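Local coordinates for protein serine racemase (Enterococcus faecalis, PDB 4ECL) that belongs to the alanine racemase family, joining a TIM-barrel-type N-terminal domain to a C-terminal domain built largely of beta strands, at residues H18-L23 / E54-S59; F61-I66 / I70-Y75; Q102-Y107 / L111-Q116; L280-A285 / H366-I371. All coordinates share one frame; numbering follows the deposited sequence.

Overall arrangement
The four contacts follow one another along the chain. Interactions 1 to 3 lie in the TIM-barrel-type N-terminal domain, and interaction 4 lies in the C-terminal domain. Interactions 1 and 2 have centres about 18 Å apart and touch, where F61 packs against the backbone of E54. Interactions 2 and 3 are centred about 19 Å apart. Each joins a strand of the same parallel sheet to the helix that follows it. Interaction 4 is centred about 24 Å from interaction 2 and about 39 Å from interaction 3. The dimer brings interactions 2 and 4 of different subunits together: R367 packs on A64 of the second subunit and forms a salt bridge with its E68.

Interaction 1: H18-L23 / E54-S59; sequences HNVNTL and EQIGVS
I56 and V58 both meet V20, which projects toward them from helix 13-25. Segment 54-59 starts on the last turn of helix 46-55. There the carboxylate of E54 is held by S79 OG and S78 N. I56 comes next. Its CG1 sits between the backbone N and the carbonyl carbon (chi1 62°), the crowded position, and the CD1 methyl at its end meets V20 tip to tip. I56 CD1 lies 3.8 Å from V20 CG2 and 3.9 Å from V20 CB, so it sits against the branch of the valine. G57 then ends the helix in a Schellman motif. With a positive phi of 109° the chain turns here, and V58, the next residue, also meets V20. V58 CG2 is 4.1 Å from both V20 CG1 and V20 CG2, and the two valines cross obliquely. The residues before and after the glycine thus share V20 as partner. L53 of helix 46-55 touches both V20 and V58, and A35 of strand 32-36 also packs on V58. On helix 13-25, N19 takes no part and bonds to R242 N and L224 O, tying the helix to loops. Every group that meets across this contact is a methyl or methine. With no directional bond between the side chains, the helix and the helix end are joined here by shape and by burial of apolar surface.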
loop_
_atom_site.group_PDB
_atom_site.type_symbol
_atom_site.label_atom_id
_atom_site.label_comp_id
_atom_site.label_asym_id
_atom_site.label_seq_id
_atom_site.Cartn_x
_atom_site.Cartn_y
_atom_site.Cartn_z
ATOM N N HIS A 18 -4.756 6.310 26.270
ATOM C CA HIS A 18 -4.528 7.677 26.723
ATOM C C HIS A 18 -5.215 8.644 25.778
ATOM O O HIS A 18 -5.852 9.605 26.212
ATOM C CB HIS A 18 -3.034 8.006 26.804
ATOM C CG HIS A 18 -2.750 9.470 26.953
ATOM N ND1 HIS A 18 -2.624 10.084 28.183
ATOM C CD2 HIS A 18 -2.582 10.447 26.028
ATOM C CE1 HIS A 18 -2.389 11.372 28.008
ATOM N NE2 HIS A 18 -2.354 11.619 26.712
ATOM N N ASN A 19 -5.089 8.391 24.481
ATOM C CA ASN A 19 -5.731 9.260 23.494
ATOM C C ASN A 19 -7.247 9.286 23.620
ATOM O O ASN A 19 -7.857 10.359 23.583
ATOM C CB ASN A 19 -5.306 8.878 22.069
ATOM C CG ASN A 19 -3.826 9.096 21.841
ATOM O OD1 ASN A 19 -3.181 9.843 22.585
ATOM N ND2 ASN A 19 -3.273 8.446 20.815
ATOM N N VAL A 20 -7.850 8.109 23.775
ATOM C CA VAL A 20 -9.299 8.008 23.934
ATOM C C VAL A 20 -9.788 8.841 25.115
ATOM O O VAL A 20 -10.768 9.589 25.006
ATOM C CB VAL A 20 -9.750 6.548 24.089
ATOM C CG1 VAL A 20 -11.143 6.473 24.680
ATOM C CG2 VAL A 20 -9.707 5.830 22.734
ATOM N N ASN A 21 -9.095 8.728 26.240
ATOM C CA ASN A 21 -9.425 9.530 27.412
ATOM C C ASN A 21 -9.217 11.024 27.196
ATOM O O ASN A 21 -10.054 11.834 27.607
ATOM C CB ASN A 21 -8.635 9.073 28.643
ATOM C CG ASN A 21 -9.113 7.735 29.183
ATOM O OD1 ASN A 21 -10.315 7.469 29.258
ATOM N ND2 ASN A 21 -8.171 6.881 29.563
ATOM N N THR A 22 -8.106 11.389 26.564
ATOM C CA THR A 22 -7.790 12.796 26.343
ATOM C C THR A 22 -8.838 13.437 25.449
ATOM O O THR A 22 -9.266 14.576 25.669
ATOM C CB THR A 22 -6.410 12.980 25.698
ATOM O OG1 THR A 22 -5.397 12.500 26.593
ATOM C CG2 THR A 22 -6.151 14.448 25.393
ATOM N N LEU A 23 -9.258 12.686 24.442
ATOM C CA LEU A 23 -10.228 13.176 23.488
ATOM C C LEU A 23 -11.614 13.308 24.120
ATOM O O LEU A 23 -12.286 14.321 23.943
ATOM C CB LEU A 23 -10.257 12.255 22.257
ATOM C CG LEU A 23 -9.009 12.338 21.366
ATOM C CD1 LEU A 23 -8.986 11.226 20.331
ATOM C CD2 LEU A 23 -8.884 13.707 20.692
ATOM N N GLU A 54 -13.219 -1.147 21.774
ATOM C CA GLU A 54 -14.455 -1.621 22.387
ATOM C C GLU A 54 -14.204 -2.089 23.821
ATOM O O GLU A 54 -15.048 -1.911 24.703
ATOM C CB GLU A 54 -15.092 -2.735 21.557
ATOM C CG GLU A 54 -16.455 -3.165 22.072
ATOM C CD GLU A 54 -17.258 -3.943 21.034
ATOM O OE1 GLU A 54 -18.110 -3.332 20.354
ATOM O OE2 GLU A 54 -17.047 -5.164 20.906
ATOM N N GLN A 55 -13.040 -2.682 24.060
ATOM C CA GLN A 55 -12.724 -3.147 25.402
ATOM C C GLN A 55 -12.689 -1.972 26.373
ATOM O O GLN A 55 -13.207 -2.059 27.489
ATOM C CB GLN A 55 -11.393 -3.898 25.423
ATOM C CG GLN A 55 -11.013 -4.455 26.794
ATOM C CD GLN A 55 -9.612 -5.034 26.812
ATOM O OE1 GLN A 55 -9.246 -5.828 25.946
ATOM N NE2 GLN A 55 -8.816 -4.630 27.793
ATOM N N ILE A 56 -12.101 -0.862 25.940
ATOM C CA ILE A 56 -11.967 0.279 26.832
ATOM C C ILE A 56 -13.187 1.198 26.857
ATOM O O ILE A 56 -13.170 2.230 27.528
ATOM C CB ILE A 56 -10.678 1.076 26.570
ATOM C CG1 ILE A 56 -10.668 1.664 25.167
ATOM C CG2 ILE A 56 -9.468 0.177 26.772
ATOM C CD1 ILE A 56 -9.592 2.716 24.979
ATOM N N GLY A 57 -14.243 0.817 26.140
ATOM C CA GLY A 57 -15.523 1.492 26.278
ATOM C C GLY A 57 -15.977 2.358 25.119
ATOM O O GLY A 57 -17.042 2.965 25.198
ATOM N N VAL A 58 -15.186 2.445 24.053
ATOM C CA VAL A 58 -15.661 3.104 22.838
ATOM C C VAL A 58 -16.843 2.293 22.324
ATOM O O VAL A 58 -16.760 1.068 22.225
ATOM C CB VAL A 58 -14.568 3.171 21.758
ATOM C CG1 VAL A 58 -15.134 3.699 20.443
ATOM C CG2 VAL A 58 -13.389 4.018 22.237
ATOM N N SER A 59 -17.949 2.968 22.017
ATOM C CA SER A 59 -19.165 2.269 21.614
ATOM C C SER A 59 -19.737 2.736 20.268
ATOM O O SER A 59 -20.931 2.583 20.004
ATOM C CB SER A 59 -20.215 2.405 22.712
ATOM O OG SER A 59 -20.177 3.714 23.253
#

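Interaction 2: F61-I66 / I70-Y75; sequences FAVATI and IRLRKY
V63 and L72 reach toward each other tip to tip, with V63 CG1 3.7 Å from L72 CD1. The same leucine methyl lies 4.4 Å from F61 CB. It therefore touches both residues that project from one side of strand 60-63. Nearer the turn, I66 and I70 lie side by side and point the same way. I66 CG1 is 4.0 Å from I70 CD1. With I66 CG1 anti to the backbone N (chi1 -173°), its chain extends alongside that of I70. I70 N donates to I66 O at 2.8 Å, a bond of the first helical turn, and I70 CG1 packs on the same oxygen at 3.3 Å. This is the first half of a beta-alpha-beta unit, in which helix 66-74 leads back to strand 80-83. I81 of that strand touches V63 and L72, while M46 and T50 of helix 46-55 pack on L72. T65 is the N-cap of the helix, and its OG1 bonds to E68 N. At the far end R73 bonds to the carbonyls of I77, S79, Y98 and E99, fixing the helix to the following loops. A64 packs on D315 of the second subunit, and T65 packs on R6 of that subunit.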
loop_
_atom_site.group_PDB
_atom_site.type_symbol
_atom_site.label_atom_id
_atom_site.label_comp_id
_atom_site.label_asym_id
_atom_site.label_seq_id
_atom_site.Cartn_x
_atom_site.Cartn_y
_atom_site.Cartn_z
ATOM N N PHE A 61 -18.256 3.161 15.963
ATOM C CA PHE A 61 -17.184 3.043 14.962
ATOM C C PHE A 61 -17.648 3.463 13.560
ATOM O O PHE A 61 -18.813 3.280 13.200
ATOM C CB PHE A 61 -16.626 1.605 14.923
ATOM C CG PHE A 61 -16.072 1.152 16.240
ATOM C CD1 PHE A 61 -14.770 1.452 16.592
ATOM C CD2 PHE A 61 -16.876 0.491 17.153
ATOM C CE1 PHE A 61 -14.273 1.078 17.826
ATOM C CE2 PHE A 61 -16.391 0.114 18.387
ATOM C CZ PHE A 61 -15.084 0.404 18.725
ATOM N N ALA A 62 -16.722 4.029 12.788
ATOM C CA ALA A 62 -16.961 4.390 11.394
ATOM C C ALA A 62 -15.991 3.618 10.493
ATOM O O ALA A 62 -14.799 3.530 10.794
ATOM C CB ALA A 62 -16.761 5.874 11.206
ATOM N N VAL A 63 -16.498 3.064 9.391
ATOM C CA VAL A 63 -15.654 2.393 8.407
ATOM C C VAL A 63 -15.971 2.961 7.040
ATOM O O VAL A 63 -16.976 3.652 6.876
ATOM C CB VAL A 63 -15.927 0.891 8.362
ATOM C CG1 VAL A 63 -15.314 0.207 9.571
ATOM C CG2 VAL A 63 -17.420 0.638 8.301
ATOM N N ALA A 64 -15.128 2.679 6.055
ATOM C CA ALA A 64 -15.371 3.209 4.712
ATOM C C ALA A 64 -16.353 2.366 3.911
ATOM O O ALA A 64 -17.070 2.885 3.053
ATOM C CB ALA A 64 -14.059 3.349 3.937
ATOM N N THR A 65 -16.357 1.058 4.156
ATOM C CA THR A 65 -17.097 0.139 3.299
ATOM C C THR A 65 -17.816 -0.919 4.110
ATOM O O THR A 65 -17.443 -1.188 5.243
ATOM C CB THR A 65 -16.165 -0.605 2.321
ATOM O OG1 THR A 65 -15.417 -1.592 3.040
ATOM C CG2 THR A 65 -15.205 0.364 1.618
ATOM N N ILE A 66 -18.845 -1.523 3.517
ATOM C CA ILE A 66 -19.584 -2.601 4.165
ATOM C C ILE A 66 -18.685 -3.802 4.492
ATOM O O ILE A 66 -18.894 -4.486 5.497
ATOM C CB ILE A 66 -20.780 -3.073 3.307
ATOM C CG1 ILE A 66 -21.625 -4.086 4.085
ATOM C CG2 ILE A 66 -20.297 -3.670 1.971
ATOM C CD1 ILE A 66 -22.933 -4.437 3.410
ATOM N N ILE A 70 -18.538 -5.593 8.016
ATOM C CA ILE A 70 -18.766 -7.014 8.216
ATOM C C ILE A 70 -17.563 -7.662 8.941
ATOM O O ILE A 70 -17.740 -8.483 9.851
ATOM C CB ILE A 70 -19.041 -7.707 6.862
ATOM C CG1 ILE A 70 -20.392 -7.265 6.313
ATOM C CG2 ILE A 70 -19.039 -9.214 6.998
ATOM C CD1 ILE A 70 -20.721 -7.918 4.978
ATOM N N ARG A 71 -16.348 -7.275 8.554
ATOM C CA ARG A 71 -15.147 -7.766 9.240
ATOM C C ARG A 71 -15.164 -7.445 10.733
ATOM O O ARG A 71 -14.827 -8.299 11.553
ATOM C CB ARG A 71 -13.876 -7.220 8.591
ATOM C CG ARG A 71 -13.446 -8.020 7.367
ATOM C CD ARG A 71 -12.383 -7.289 6.575
ATOM N NE ARG A 71 -11.161 -7.118 7.346
ATOM C CZ ARG A 71 -10.339 -6.082 7.218
ATOM N NH1 ARG A 71 -10.618 -5.111 6.353
ATOM N NH2 ARG A 71 -9.245 -6.011 7.963
ATOM N N LEU A 72 -15.585 -6.229 11.083
ATOM C CA LEU A 72 -15.678 -5.835 12.487
ATOM C C LEU A 72 -16.609 -6.754 13.246
ATOM O O LEU A 72 -16.283 -7.205 14.344
ATOM C CB LEU A 72 -16.141 -4.392 12.628
ATOM C CG LEU A 72 -15.158 -3.360 12.086
ATOM C CD1 LEU A 72 -15.600 -1.978 12.521
ATOM C CD2 LEU A 72 -13.779 -3.685 12.644
ATOM N N ARG A 73 -17.760 -7.039 12.653
ATOM C CA ARG A 73 -18.734 -7.952 13.247
ATOM C C ARG A 73 -18.124 -9.334 13.465
ATOM O O ARG A 73 -18.397 -9.993 14.470
ATOM C CB ARG A 73 -19.984 -8.067 12.361
ATOM C CG ARG A 73 -20.874 -6.815 12.329
ATOM C CD ARG A 73 -21.327 -6.423 13.732
ATOM N NE ARG A 73 -22.311 -5.339 13.718
ATOM C CZ ARG A 73 -22.412 -4.402 14.656
ATOM N NH1 ARG A 73 -21.578 -4.406 15.688
ATOM N NH2 ARG A 73 -23.341 -3.455 14.558
ATOM N N LYS A 74 -17.303 -9.771 12.513
ATOM C CA LYS A 74 -16.636 -11.060 12.630
ATOM C C LYS A 74 -15.547 -11.024 13.695
ATOM O O LYS A 74 -15.193 -12.058 14.254
ATOM C CB LYS A 74 -16.051 -11.499 11.285
ATOM C CG LYS A 74 -17.104 -11.884 10.247
ATOM C CD LYS A 74 -16.514 -11.959 8.843
ATOM C CE LYS A 74 -17.583 -12.345 7.804
ATOM N NZ LYS A 74 -17.082 -12.290 6.391
ATOM N N TYR A 75 -15.009 -9.839 13.974
ATOM C CA TYR A 75 -14.014 -9.700 15.046
ATOM C C TYR A 75 -14.678 -9.694 16.420
ATOM O O TYR A 75 -14.001 -9.657 17.438
ATOM C CB TYR A 75 -13.195 -8.417 14.878
ATOM C CG TYR A 75 -12.328 -8.384 13.641
ATOM C CD1 TYR A 75 -11.946 -9.562 12.999
ATOM C CD2 TYR A 75 -11.881 -7.175 13.121
ATOM C CE1 TYR A 75 -11.144 -9.532 11.869
ATOM C CE2 TYR A 75 -11.085 -7.135 11.989
ATOM C CZ TYR A 75 -10.719 -8.315 11.369
ATOM O OH TYR A 75 -9.926 -8.270 10.245
#

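Interaction 3: Q102-Y107 / L111-Q116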
loop_
_atom_site.group_PDB
_atom_site.type_symbol
_atom_site.label_atom_id
_atom_site.label_comp_id
_atom_site.label_asym_id
_atom_site.label_seq_id
_atom_site.Cartn_x
_atom_site.Cartn_y
_atom_site.Cartn_z
ATOM N N GLN A 102 -25.941 2.603 7.537
ATOM C CA GLN A 102 -25.507 3.033 6.207
ATOM C C GLN A 102 -25.623 4.538 5.994
ATOM O O GLN A 102 -26.621 5.152 6.384
ATOM C CB GLN A 102 -26.309 2.299 5.131
ATOM C CG GLN A 102 -26.006 2.753 3.714
ATOM C CD GLN A 102 -24.567 2.515 3.332
ATOM O OE1 GLN A 102 -24.012 1.454 3.618
ATOM N NE2 GLN A 102 -23.944 3.505 2.694
ATOM N N THR A 103 -24.607 5.141 5.378
ATOM C CA THR A 103 -24.703 6.551 4.996
ATOM C C THR A 103 -25.589 6.726 3.755
ATOM O O THR A 103 -25.376 6.070 2.734
ATOM C CB THR A 103 -23.331 7.150 4.673
ATOM O OG1 THR A 103 -22.551 7.250 5.871
ATOM C CG2 THR A 103 -23.479 8.534 4.044
ATOM N N LEU A 104 -26.582 7.612 3.850
ATOM C CA LEU A 104 -27.396 7.983 2.692
ATOM C C LEU A 104 -26.660 9.040 1.874
ATOM O O LEU A 104 -26.621 10.215 2.239
ATOM C CB LEU A 104 -28.767 8.502 3.142
ATOM C CG LEU A 104 -29.568 7.473 3.933
ATOM C CD1 LEU A 104 -30.940 8.013 4.302
ATOM C CD2 LEU A 104 -29.691 6.179 3.124
ATOM N N ILE A 105 -26.079 8.622 0.761
ATOM C CA ILE A 105 -25.182 9.496 0.029
ATOM C C ILE A 105 -25.894 10.484 -0.881
ATOM O O ILE A 105 -25.322 11.526 -1.209
ATOM C CB ILE A 105 -24.168 8.700 -0.793
ATOM C CG1 ILE A 105 -24.890 7.850 -1.847
ATOM C CG2 ILE A 105 -23.291 7.861 0.135
ATOM C CD1 ILE A 105 -23.970 7.308 -2.928
ATOM N N ASP A 106 -27.120 10.135 -1.293
ATOM C CA ASP A 106 -28.045 11.058 -1.967
ATOM C C ASP A 106 -29.485 10.504 -2.078
ATOM O O ASP A 106 -29.761 9.367 -1.691
ATOM C CB ASP A 106 -27.496 11.548 -3.319
ATOM C CG ASP A 106 -27.647 10.529 -4.441
ATOM O OD1 ASP A 106 -28.097 9.392 -4.199
ATOM O OD2 ASP A 106 -27.298 10.878 -5.589
ATOM N N TYR A 107 -30.400 11.312 -2.598
ATOM C CA TYR A 107 -31.809 10.918 -2.648
ATOM C C TYR A 107 -32.079 9.635 -3.462
ATOM O O TYR A 107 -32.626 8.658 -2.935
ATOM C CB TYR A 107 -32.681 12.078 -3.142
ATOM C CG TYR A 107 -34.160 11.800 -3.012
ATOM C CD1 TYR A 107 -34.731 11.563 -1.767
ATOM C CD2 TYR A 107 -34.981 11.764 -4.127
ATOM C CE1 TYR A 107 -36.073 11.293 -1.639
ATOM C CE2 TYR A 107 -36.323 11.497 -4.009
ATOM C CZ TYR A 107 -36.866 11.261 -2.764
ATOM O OH TYR A 107 -38.214 11.000 -2.644
ATOM N N LEU A 111 -33.686 6.045 -2.121
ATOM C CA LEU A 111 -34.891 5.402 -2.631
ATOM C C LEU A 111 -34.607 3.962 -3.012
ATOM O O LEU A 111 -35.355 3.056 -2.643
ATOM C CB LEU A 111 -35.429 6.163 -3.842
ATOM C CG LEU A 111 -36.046 7.534 -3.565
ATOM C CD1 LEU A 111 -36.619 8.104 -4.850
ATOM C CD2 LEU A 111 -37.133 7.456 -2.498
ATOM N N LEU A 112 -33.509 3.771 -3.742
ATOM C CA LEU A 112 -33.097 2.463 -4.234
ATOM C C LEU A 112 -32.781 1.474 -3.112
ATOM O O LEU A 112 -33.099 0.284 -3.210
ATOM C CB LEU A 112 -31.888 2.615 -5.156
ATOM C CG LEU A 112 -31.425 1.390 -5.945
ATOM C CD1 LEU A 112 -32.572 0.792 -6.733
ATOM C CD2 LEU A 112 -30.298 1.777 -6.884
ATOM N N LEU A 113 -32.138 1.962 -2.056
ATOM C CA LEU A 113 -31.855 1.121 -0.901
ATOM C C LEU A 113 -33.147 0.724 -0.181
ATOM O O LEU A 113 -33.281 -0.412 0.294
ATOM C CB LEU A 113 -30.918 1.848 0.076
ATOM C CG LEU A 113 -30.400 1.014 1.247
ATOM C CD1 LEU A 113 -29.473 -0.082 0.755
ATOM C CD2 LEU A 113 -29.700 1.893 2.267
ATOM N N ASN A 114 -34.084 1.669 -0.101
ATOM C CA ASN A 114 -35.383 1.440 0.531
ATOM C C ASN A 114 -36.171 0.358 -0.202
ATOM O O ASN A 114 -36.836 -0.473 0.420
ATOM C CB ASN A 114 -36.194 2.739 0.558
ATOM C CG ASN A 114 -37.520 2.598 1.299
ATOM O OD1 ASN A 114 -37.580 2.049 2.403
ATOM N ND2 ASN A 114 -38.591 3.098 0.693
ATOM N N LYS A 115 -36.073 0.367 -1.528
ATOM C CA LYS A 115 -36.834 -0.557 -2.363
ATOM C C LYS A 115 -36.376 -1.999 -2.224
ATOM O O LYS A 115 -37.084 -2.915 -2.635
ATOM C CB LYS A 115 -36.785 -0.122 -3.826
ATOM C CG LYS A 115 -37.512 1.182 -4.070
ATOM C CD LYS A 115 -37.384 1.642 -5.504
ATOM C CE LYS A 115 -38.274 2.849 -5.756
ATOM N NZ LYS A 115 -39.715 2.518 -5.562
ATOM N N GLN A 116 -35.201 -2.207 -1.637
ATOM C CA GLN A 116 -34.704 -3.564 -1.433
ATOM C C GLN A 116 -35.552 -4.312 -0.399
ATOM O O GLN A 116 -35.538 -5.541 -0.344
ATOM C CB GLN A 116 -33.227 -3.551 -1.052
ATOM C CG GLN A 116 -32.363 -2.763 -2.023
ATOM C CD GLN A 116 -32.571 -3.194 -3.464
ATOM O OE1 GLN A 116 -32.404 -4.366 -3.801
ATOM N NE2 GLN A 116 -32.936 -2.245 -4.324
#
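Q102 and L104 of strand 101-104 pack on L113 of helix 107-114, where the helix lies on the parallel sheet of the barrel-type domain, and Y107 and L111 pack on each other within the first turn of that helix. L111 sits over one face of the Y107 ring in a CH-pi contact. Its CG is 4.1 Å from the Y107 ring centroid and 18° off the ring normal. The methyl L111 CD1 comes to 3.5 Å from Y107 CE2, while L111 CD2 lies near the phenol end. L111 N donates to Y107 O at 2.9 Å, nearly along the C=O axis. The strand and helix open a beta-alpha-beta unit that continues into strand 120-127. D106 is the N-cap residue, and its OD1 bonds to Y109 N. Deeper in, L113 CD2 lies 4.1 Å from Q102 CG and 4.4 Å from L104 CD2. I120, I152 and L95 also pack on L113. The Q102 chain bends at chi2 (62°), which swings its amide back to the backbone. Q102 NE2 donates to T103 O at 2.9 Å and also to G85 O, and OE1 pairs with T87 OG1. Three bonds therefore fix the rotation of this buried amide. I105 packs on V252 of the second subunit, and D106 on its L253.

Interaction 4: L280-A285 / H366-I371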
loop_
_atom_site.group_PDB
_atom_site.type_symbol
_atom_site.label_atom_id
_atom_site.label_comp_id
_atom_site.label_asym_id
_atom_site.label_seq_id
_atom_site.Cartn_x
_atom_site.Cartn_y
_atom_site.Cartn_z
ATOM N N LEU A 280 18.243 -3.864 5.776
ATOM C CA LEU A 280 16.944 -4.069 6.411
ATOM C C LEU A 280 15.971 -4.719 5.431
ATOM O O LEU A 280 15.872 -4.308 4.276
ATOM C CB LEU A 280 16.368 -2.735 6.876
ATOM C CG LEU A 280 17.155 -1.965 7.940
ATOM C CD1 LEU A 280 16.473 -0.648 8.258
ATOM C CD2 LEU A 280 17.317 -2.797 9.207
ATOM N N PRO A 281 15.236 -5.730 5.894
ATOM C CA PRO A 281 14.316 -6.502 5.058
ATOM C C PRO A 281 12.963 -5.821 5.014
ATOM O O PRO A 281 11.940 -6.433 5.316
ATOM C CB PRO A 281 14.219 -7.820 5.813
ATOM C CG PRO A 281 14.317 -7.392 7.259
ATOM C CD PRO A 281 15.242 -6.205 7.286
ATOM N N ILE A 282 12.967 -4.537 4.677
ATOM C CA ILE A 282 11.735 -3.803 4.454
ATOM C C ILE A 282 11.899 -2.912 3.233
ATOM O O ILE A 282 12.942 -2.278 3.047
ATOM C CB ILE A 282 11.326 -2.958 5.669
ATOM C CG1 ILE A 282 9.954 -2.320 5.439
ATOM C CG2 ILE A 282 12.354 -1.868 5.960
ATOM C CD1 ILE A 282 9.500 -1.464 6.650
ATOM N N GLY A 283 10.874 -2.886 2.387
ATOM C CA GLY A 283 10.924 -2.088 1.177
ATOM C C GLY A 283 9.629 -1.350 0.894
ATOM O O GLY A 283 8.757 -1.238 1.768
ATOM N N TYR A 284 9.483 -0.850 -0.334
ATOM C CA TYR A 284 8.299 -0.050 -0.645
ATOM C C TYR A 284 7.021 -0.890 -0.709
ATOM O O TYR A 284 5.952 -0.402 -0.388
ATOM C CB TYR A 284 8.498 0.853 -1.868
ATOM C CG TYR A 284 8.956 0.167 -3.142
ATOM C CD1 TYR A 284 8.084 -0.621 -3.889
ATOM C CD2 TYR A 284 10.245 0.353 -3.626
ATOM C CE1 TYR A 284 8.497 -1.234 -5.065
ATOM C CE2 TYR A 284 10.668 -0.252 -4.804
ATOM C CZ TYR A 284 9.791 -1.045 -5.517
ATOM O OH TYR A 284 10.209 -1.646 -6.672
ATOM N N ALA A 285 7.133 -2.170 -1.055
ATOM C CA ALA A 285 5.956 -3.044 -1.016
ATOM C C ALA A 285 5.400 -3.189 0.397
ATOM O O ALA A 285 4.238 -3.537 0.583
ATOM C CB ALA A 285 6.263 -4.402 -1.598
ATOM N N HIS A 366 0.254 -4.662 3.768
ATOM C CA HIS A 366 -0.426 -5.789 4.401
ATOM C C HIS A 366 0.539 -6.877 4.857
ATOM O O HIS A 366 0.190 -7.692 5.712
ATOM C CB HIS A 366 -1.467 -6.399 3.449
ATOM C CG HIS A 366 -2.295 -7.475 4.077
ATOM N ND1 HIS A 366 -2.218 -8.797 3.691
ATOM C CD2 HIS A 366 -3.197 -7.431 5.087
ATOM C CE1 HIS A 366 -3.045 -9.516 4.427
ATOM N NE2 HIS A 366 -3.650 -8.713 5.283
ATOM N N ARG A 367 1.741 -6.895 4.277
ATOM C CA ARG A 367 2.761 -7.902 4.589
ATOM C C ARG A 367 3.377 -7.718 5.983
ATOM O O ARG A 367 3.905 -8.670 6.566
ATOM C CB ARG A 367 3.863 -7.886 3.509
ATOM C CG ARG A 367 4.861 -9.030 3.550
ATOM C CD ARG A 367 5.666 -9.153 2.229
ATOM N NE ARG A 367 6.480 -7.966 1.956
ATOM C CZ ARG A 367 7.212 -7.786 0.859
ATOM N NH1 ARG A 367 7.251 -8.723 -0.084
ATOM N NH2 ARG A 367 7.916 -6.668 0.709
ATOM N N LEU A 368 3.312 -6.500 6.515
ATOM C CA LEU A 368 3.900 -6.191 7.825
ATOM C C LEU A 368 3.159 -6.909 8.936
ATOM O O LEU A 368 1.936 -6.874 8.980
ATOM C CB LEU A 368 3.835 -4.683 8.088
ATOM C CG LEU A 368 4.723 -3.780 7.232
ATOM C CD1 LEU A 368 4.409 -2.309 7.478
ATOM C CD2 LEU A 368 6.182 -4.084 7.537
ATOM N N ASN A 369 3.889 -7.534 9.860
ATOM C CA ASN A 369 3.232 -8.143 11.008
ATOM C C ASN A 369 2.843 -7.068 12.012
ATOM O O ASN A 369 3.486 -6.027 12.092
ATOM C CB ASN A 369 4.106 -9.215 11.653
ATOM C CG ASN A 369 4.248 -10.449 10.774
ATOM O OD1 ASN A 369 5.327 -10.736 10.241
ATOM N ND2 ASN A 369 3.150 -11.182 10.610
ATOM N N ILE A 370 1.776 -7.307 12.762
ATOM C CA ILE A 370 1.320 -6.318 13.740
ATOM C C ILE A 370 1.373 -6.860 15.160
ATOM O O ILE A 370 0.790 -7.901 15.460
ATOM C CB ILE A 370 -0.094 -5.801 13.420
ATOM C CG1 ILE A 370 -0.112 -5.189 12.018
ATOM C CG2 ILE A 370 -0.529 -4.794 14.460
ATOM C CD1 ILE A 370 -1.364 -4.420 11.699
ATOM N N ILE A 371 2.094 -6.152 16.024
ATOM C CA ILE A 371 2.268 -6.568 17.408
ATOM C C ILE A 371 1.787 -5.505 18.407
ATOM O O ILE A 371 2.130 -4.326 18.289
ATOM C CB ILE A 371 3.745 -6.926 17.696
ATOM C CG1 ILE A 371 4.069 -8.320 17.160
ATOM C CG2 ILE A 371 4.037 -6.899 19.173
ATOM C CD1 ILE A 371 4.568 -8.325 15.743
HETATM O O HOH W 1 2.472 -5.563 2.025
#
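A285 sets its methyl against the guanidinium of R367, with A285 CB 3.6 Å from R367 NH2. The approach is oblique. R367 has CG anti to the backbone N (chi1 -170°) and a chain bent at chi3 (63°), a shape that carries its head across to segment 280-285. NH2 forms salt bridges with D286 OD2 and D315 OD1. NH1 forms one with E68 of the second subunit. Three carboxylates from two chains thus hold the flat head in place, and they probably offset the nearby charge of R6. D286 OD2 also accepts from G283 N, which ties the loop to the same carboxylate. A water bridges the two backbones: it donates to A285 O at 3.1 Å and accepts from R367 N at 2.7 Å. The contact lies in the C-terminal domain. It joins the loop after strand 275-280 to the chain leading into strand 369-372, which runs parallel to strand 7-11 in the mixed sheet. P281 makes an inverse gamma turn as the chain leaves strand 275-280. Next to it, I282 sends its extended chain to L368, where I282 CD1 is 4.3 Å from L368 CD2. Both residues also pack on A7 and on L247, so this end of the contact is apolar and buried against strands 7-11 and 245-257. At the dimer interface, the H366 ring stacks on H366 of the second subunit.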